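Local structure of molybdenum-binding-protein (Azotobacter vinelandii, 1H9M) at residues S17-D29 and A39-L52. The protein binds molybdate in the cytoplasm as a trimer and probably takes part in molybdenum homeostasis. Residues are numbered along the deposited sequence; the frame is centred on the assembly and turned at random.
With MOO (molybdate ion), chain F; MOO (molybdate ion), chain D.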
loop_
_atom_site.group_PDB
_atom_site.type_symbol
_atom_site.label_atom_id
_atom_site.label_comp_id
_atom_site.label_asym_id
_atom_site.label_seq_id
_atom_site.Cartn_x
_atom_site.Cartn_y
_atom_site.Cartn_z
ATOM N N SER A 17 15.857 -15.149 7.904
ATOM C CA SER A 17 16.406 -16.454 7.522
ATOM C C SER A 17 17.243 -16.346 6.266
ATOM O O SER A 17 18.118 -17.197 5.972
ATOM C CB SER A 17 15.231 -17.418 7.364
ATOM O OG SER A 17 14.356 -16.879 6.390
ATOM N N ALA A 18 17.067 -15.244 5.523
ATOM C CA ALA A 18 17.899 -15.035 4.341
ATOM C C ALA A 18 17.661 -13.631 3.807
ATOM O O ALA A 18 16.553 -13.115 4.035
ATOM C CB ALA A 18 17.601 -16.029 3.241
ATOM N N LEU A 19 18.638 -13.124 3.073
ATOM C CA LEU A 19 18.598 -11.795 2.500
ATOM C C LEU A 19 19.138 -11.895 1.067
ATOM O O LEU A 19 20.181 -12.563 0.880
ATOM C CB LEU A 19 19.480 -10.814 3.249
ATOM C CG LEU A 19 19.827 -9.442 2.750
ATOM C CD1 LEU A 19 18.625 -8.512 2.956
ATOM C CD2 LEU A 19 21.056 -8.750 3.349
ATOM N N LYS A 20 18.464 -11.208 0.167
ATOM C CA LYS A 20 18.940 -11.149 -1.222
ATOM C C LYS A 20 18.966 -9.665 -1.603
ATOM O O LYS A 20 17.948 -8.963 -1.626
ATOM C CB LYS A 20 18.105 -11.922 -2.259
ATOM C CG LYS A 20 18.733 -11.749 -3.656
ATOM C CD LYS A 20 18.058 -12.499 -4.780
ATOM C CE LYS A 20 18.658 -12.067 -6.149
ATOM N NZ LYS A 20 17.975 -12.865 -7.224
ATOM N N GLU A 21 20.201 -9.224 -1.860
ATOM C CA GLU A 21 20.413 -7.831 -2.173
ATOM C C GLU A 21 20.300 -7.645 -3.683
ATOM O O GLU A 21 20.888 -8.347 -4.476
ATOM C CB GLU A 21 21.818 -7.353 -1.680
ATOM C CG GLU A 21 21.733 -7.404 -0.119
ATOM C CD GLU A 21 23.035 -6.946 0.521
ATOM O OE1 GLU A 21 23.973 -6.456 -0.137
ATOM O OE2 GLU A 21 23.150 -7.075 1.758
ATOM N N GLY A 22 19.483 -6.648 -4.064
ATOM C CA GLY A 22 19.287 -6.278 -5.420
ATOM C C GLY A 22 20.053 -5.029 -5.794
ATOM O O GLY A 22 21.137 -4.758 -5.276
ATOM N N ALA A 23 19.515 -4.207 -6.665
ATOM C CA ALA A 23 20.211 -3.006 -7.125
ATOM C C ALA A 23 19.733 -1.845 -6.249
ATOM O O ALA A 23 20.542 -1.138 -5.666
ATOM C CB ALA A 23 19.889 -2.812 -8.589
ATOM N N VAL A 24 18.394 -1.681 -6.193
ATOM C CA VAL A 24 17.857 -0.633 -5.300
ATOM C C VAL A 24 16.996 -1.217 -4.180
ATOM O O VAL A 24 16.791 -0.548 -3.153
ATOM C CB VAL A 24 17.041 0.464 -5.989
ATOM C CG1 VAL A 24 17.942 1.314 -6.896
ATOM C CG2 VAL A 24 15.948 -0.071 -6.851
ATOM N N ASN A 25 16.522 -2.440 -4.354
ATOM C CA ASN A 25 15.744 -3.102 -3.285
ATOM C C ASN A 25 16.472 -4.352 -2.786
ATOM O O ASN A 25 17.468 -4.793 -3.383
ATOM C CB ASN A 25 14.372 -3.519 -3.817
ATOM C CG ASN A 25 13.478 -2.271 -3.847
ATOM O OD1 ASN A 25 13.372 -1.420 -2.986
ATOM N ND2 ASN A 25 12.842 -2.328 -4.983
ATOM N N ALA A 26 15.921 -4.859 -1.661
ATOM C CA ALA A 26 16.457 -6.112 -1.131
ATOM C C ALA A 26 15.270 -6.959 -0.685
ATOM O O ALA A 26 14.275 -6.391 -0.185
ATOM C CB ALA A 26 17.298 -5.876 0.131
ATOM N N GLU A 27 15.358 -8.287 -0.874
ATOM C CA GLU A 27 14.313 -9.161 -0.405
ATOM C C GLU A 27 14.788 -9.811 0.916
ATOM O O GLU A 27 15.874 -10.425 0.867
ATOM C CB GLU A 27 14.005 -10.266 -1.421
ATOM C CG GLU A 27 12.964 -11.195 -0.829
ATOM C CD GLU A 27 12.581 -12.343 -1.739
ATOM O OE1 GLU A 27 12.308 -12.158 -2.931
ATOM O OE2 GLU A 27 12.565 -13.475 -1.178
ATOM N N VAL A 28 13.943 -9.736 1.917
ATOM C CA VAL A 28 14.281 -10.311 3.239
ATOM C C VAL A 28 13.252 -11.364 3.613
ATOM O O VAL A 28 12.025 -11.207 3.541
ATOM C CB VAL A 28 14.274 -9.188 4.296
ATOM C CG1 VAL A 28 14.776 -9.756 5.632
ATOM C CG2 VAL A 28 15.051 -7.950 3.894
ATOM N N ASP A 29 13.780 -12.588 3.839
ATOM C CA ASP A 29 12.900 -13.680 4.239
ATOM C C ASP A 29 13.039 -13.845 5.753
ATOM O O ASP A 29 14.088 -13.635 6.350
ATOM C CB ASP A 29 13.269 -14.985 3.514
ATOM C CG ASP A 29 13.410 -14.644 2.026
ATOM O OD1 ASP A 29 12.476 -13.966 1.520
ATOM O OD2 ASP A 29 14.441 -14.958 1.398
ATOM N N ALA A 39 7.901 -12.783 3.530
ATOM C CA ALA A 39 8.973 -12.140 2.773
ATOM C C ALA A 39 8.682 -10.604 2.754
ATOM O O ALA A 39 7.505 -10.293 2.573
ATOM C CB ALA A 39 8.972 -12.687 1.345
ATOM N N ALA A 40 9.731 -9.836 2.808
ATOM C CA ALA A 40 9.566 -8.406 2.704
ATOM C C ALA A 40 10.502 -7.819 1.681
ATOM O O ALA A 40 11.567 -8.362 1.419
ATOM C CB ALA A 40 9.800 -7.661 4.004
ATOM N N VAL A 41 10.043 -6.780 0.971
ATOM C CA VAL A 41 10.929 -6.022 0.096
ATOM C C VAL A 41 10.833 -4.517 0.759
ATOM O O VAL A 41 10.303 -4.037 0.725
ATOM C CB VAL A 41 10.366 -5.902 -1.322
ATOM C CG1 VAL A 41 11.328 -5.108 -2.221
ATOM C CG2 VAL A 41 10.386 -7.323 -1.963
ATOM N N VAL A 42 12.374 -4.317 0.914
ATOM C CA VAL A 42 12.648 -2.957 1.483
ATOM C C VAL A 42 13.777 -2.343 0.608
ATOM O O VAL A 42 14.378 -3.079 -0.177
ATOM C CB VAL A 42 13.224 -3.056 2.930
ATOM C CG1 VAL A 42 12.043 -3.479 3.789
ATOM C CG2 VAL A 42 14.430 -3.974 3.133
ATOM N N THR A 43 14.047 -1.045 0.722
ATOM C CA THR A 43 15.180 -0.516 -0.085
ATOM C C THR A 43 16.492 -1.133 0.396
ATOM O O THR A 43 16.643 -1.490 1.554
ATOM C CB THR A 43 15.306 0.974 0.012
ATOM O OG1 THR A 43 15.484 1.443 1.410
ATOM C CG2 THR A 43 14.018 1.638 -0.513
ATOM N N LEU A 44 17.415 -1.270 -0.562
ATOM C CA LEU A 44 18.743 -1.785 -0.182
ATOM C C LEU A 44 19.445 -0.907 0.836
ATOM O O LEU A 44 20.109 -1.382 1.761
ATOM C CB LEU A 44 19.599 -1.855 -1.459
ATOM C CG LEU A 44 21.018 -2.420 -1.278
ATOM C CD1 LEU A 44 21.025 -3.762 -0.608
ATOM C CD2 LEU A 44 21.687 -2.506 -2.669
ATOM N N GLU A 45 19.262 0.389 0.734
ATOM C CA GLU A 45 19.798 1.330 1.730
ATOM C C GLU A 45 19.269 1.025 3.122
ATOM O O GLU A 45 20.032 0.903 4.104
ATOM C CB GLU A 45 19.501 2.745 1.230
ATOM C CG GLU A 45 19.782 3.833 2.256
ATOM C CD GLU A 45 21.251 3.963 2.606
ATOM O OE1 GLU A 45 22.071 3.287 1.959
ATOM O OE2 GLU A 45 21.594 4.738 3.527
ATOM N N SER A 46 17.959 0.651 3.244
ATOM C CA SER A 46 17.495 0.216 4.579
ATOM C C SER A 46 18.078 -1.092 5.001
ATOM O O SER A 46 18.361 -1.331 6.194
ATOM C CB SER A 46 15.936 0.105 4.556
ATOM O OG SER A 46 15.432 1.424 4.601
ATOM N N ALA A 47 18.131 -2.109 4.104
ATOM C CA ALA A 47 18.685 -3.410 4.482
ATOM C C ALA A 47 20.123 -3.189 5.015
ATOM O O ALA A 47 20.396 -3.796 6.037
ATOM C CB ALA A 47 18.730 -4.298 3.247
ATOM N N ARG A 48 20.880 -2.335 4.390
ATOM C CA ARG A 48 22.261 -2.099 4.855
ATOM C C ARG A 48 22.314 -1.262 6.111
ATOM O O ARG A 48 23.099 -1.566 7.018
ATOM C CB ARG A 48 23.024 -1.472 3.668
ATOM C CG ARG A 48 23.037 -2.614 2.646
ATOM C CD ARG A 48 24.209 -2.740 1.715
ATOM N NE ARG A 48 24.352 -1.532 0.927
ATOM C CZ ARG A 48 24.725 -1.422 -0.332
ATOM N NH1 ARG A 48 25.040 -2.470 -1.089
ATOM N NH2 ARG A 48 24.787 -0.197 -0.856
ATOM N N SER A 49 21.475 -0.236 6.194
ATOM C CA SER A 49 21.443 0.619 7.389
ATOM C C SER A 49 21.034 -0.146 8.632
ATOM O O SER A 49 21.662 -0.075 9.714
ATOM C CB SER A 49 20.464 1.769 7.175
ATOM O OG SER A 49 20.563 2.587 8.328
ATOM N N LEU A 50 20.053 -1.032 8.536
ATOM C CA LEU A 50 19.579 -1.887 9.612
ATOM C C LEU A 50 20.505 -3.072 9.891
ATOM O O LEU A 50 20.184 -3.884 10.719
ATOM C CB LEU A 50 18.171 -2.434 9.252
ATOM C CG LEU A 50 17.080 -1.299 9.319
ATOM C CD1 LEU A 50 15.724 -1.939 9.024
ATOM C CD2 LEU A 50 17.000 -0.706 10.690
ATOM N N GLN A 51 21.525 -3.231 9.069
ATOM C CA GLN A 51 22.442 -4.382 9.129
ATOM C C GLN A 51 21.758 -5.717 9.059
ATOM O O GLN A 51 22.054 -6.675 9.781
ATOM C CB GLN A 51 23.355 -4.238 10.355
ATOM C CG GLN A 51 24.076 -2.880 10.321
ATOM C CD GLN A 51 24.958 -2.706 11.549
ATOM O OE1 GLN A 51 26.028 -3.298 11.618
ATOM N NE2 GLN A 51 24.520 -1.918 12.515
ATOM N N LEU A 52 20.749 -5.864 8.147
ATOM C CA LEU A 52 20.029 -7.125 7.999
ATOM C C LEU A 52 20.934 -8.221 7.426
ATOM O O LEU A 52 21.886 -7.992 6.667
ATOM C CB LEU A 52 18.828 -6.943 7.073
ATOM C CG LEU A 52 17.857 -5.892 7.627
ATOM C CD1 LEU A 52 16.757 -5.617 6.576
ATOM C CD2 LEU A 52 17.237 -6.192 8.998
HETATM MO MO MOO F . 11.478 0.881 2.928
HETATM O O1 MOO F . 10.946 2.538 2.998
HETATM O O2 MOO F . 10.762 -0.210 4.145
HETATM O O3 MOO F . 10.862 0.178 1.386
HETATM O O4 MOO F . 13.249 0.678 2.771
HETATM MO MO MOO D . 15.329 -3.971 -8.239
HETATM O O1 MOO D . 13.672 -3.674 -7.389
HETATM O O2 MOO D . 15.371 -2.902 -9.634
HETATM O O HOH W 1 18.238 1.573 -1.882
#
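Ala26 and Val42 exchange two backbone hydrogen bonds, as do Val28 and Ala40, joining strand 25-29 to strand 39-43 as antiparallel neighbours of an OB-like TOBE domain. Where the second strand turns into helix 44-49, Leu44 N prolongs the ladder with a nearly straight bond to Val24 O (2.8 Å, 177°). Packing is tight on the side of Ala26 and Val28: Ala26 CB meets Ala47 CB at 3.8 Å, and Val28 CG2 touches both Val42 CG2 and Leu52 CD1. Leu44, its CG anti to the backbone N (chi1 -178°), sends CD2 to the Gly22 and Ala23 carbonyl oxygens and CD1 against Glu21 CG (3.7 Å). The outer side is looser, for Glu21 OE1 stays 4.2 Å from Arg48 NH1, too far for a salt bridge. Thr43 is the helix N-cap: its OG1 accepts from Ser46 N (3.2 Å) and donates to molybdate O4 (2.7 Å), which Thr43 N also binds. A valine here would probably leave Ser46 N without its capping acceptor and O4 with one donor fewer. Asn25 ND2 donates to O1 of a second molybdate (2.9 Å), an ion that Asn25 of both neighbouring subunits also binds. Strand 10-21 flanks strand 25-32 across from strand 37-43, while Leu141 of strand 140-143 packs on Val28 and Leu52.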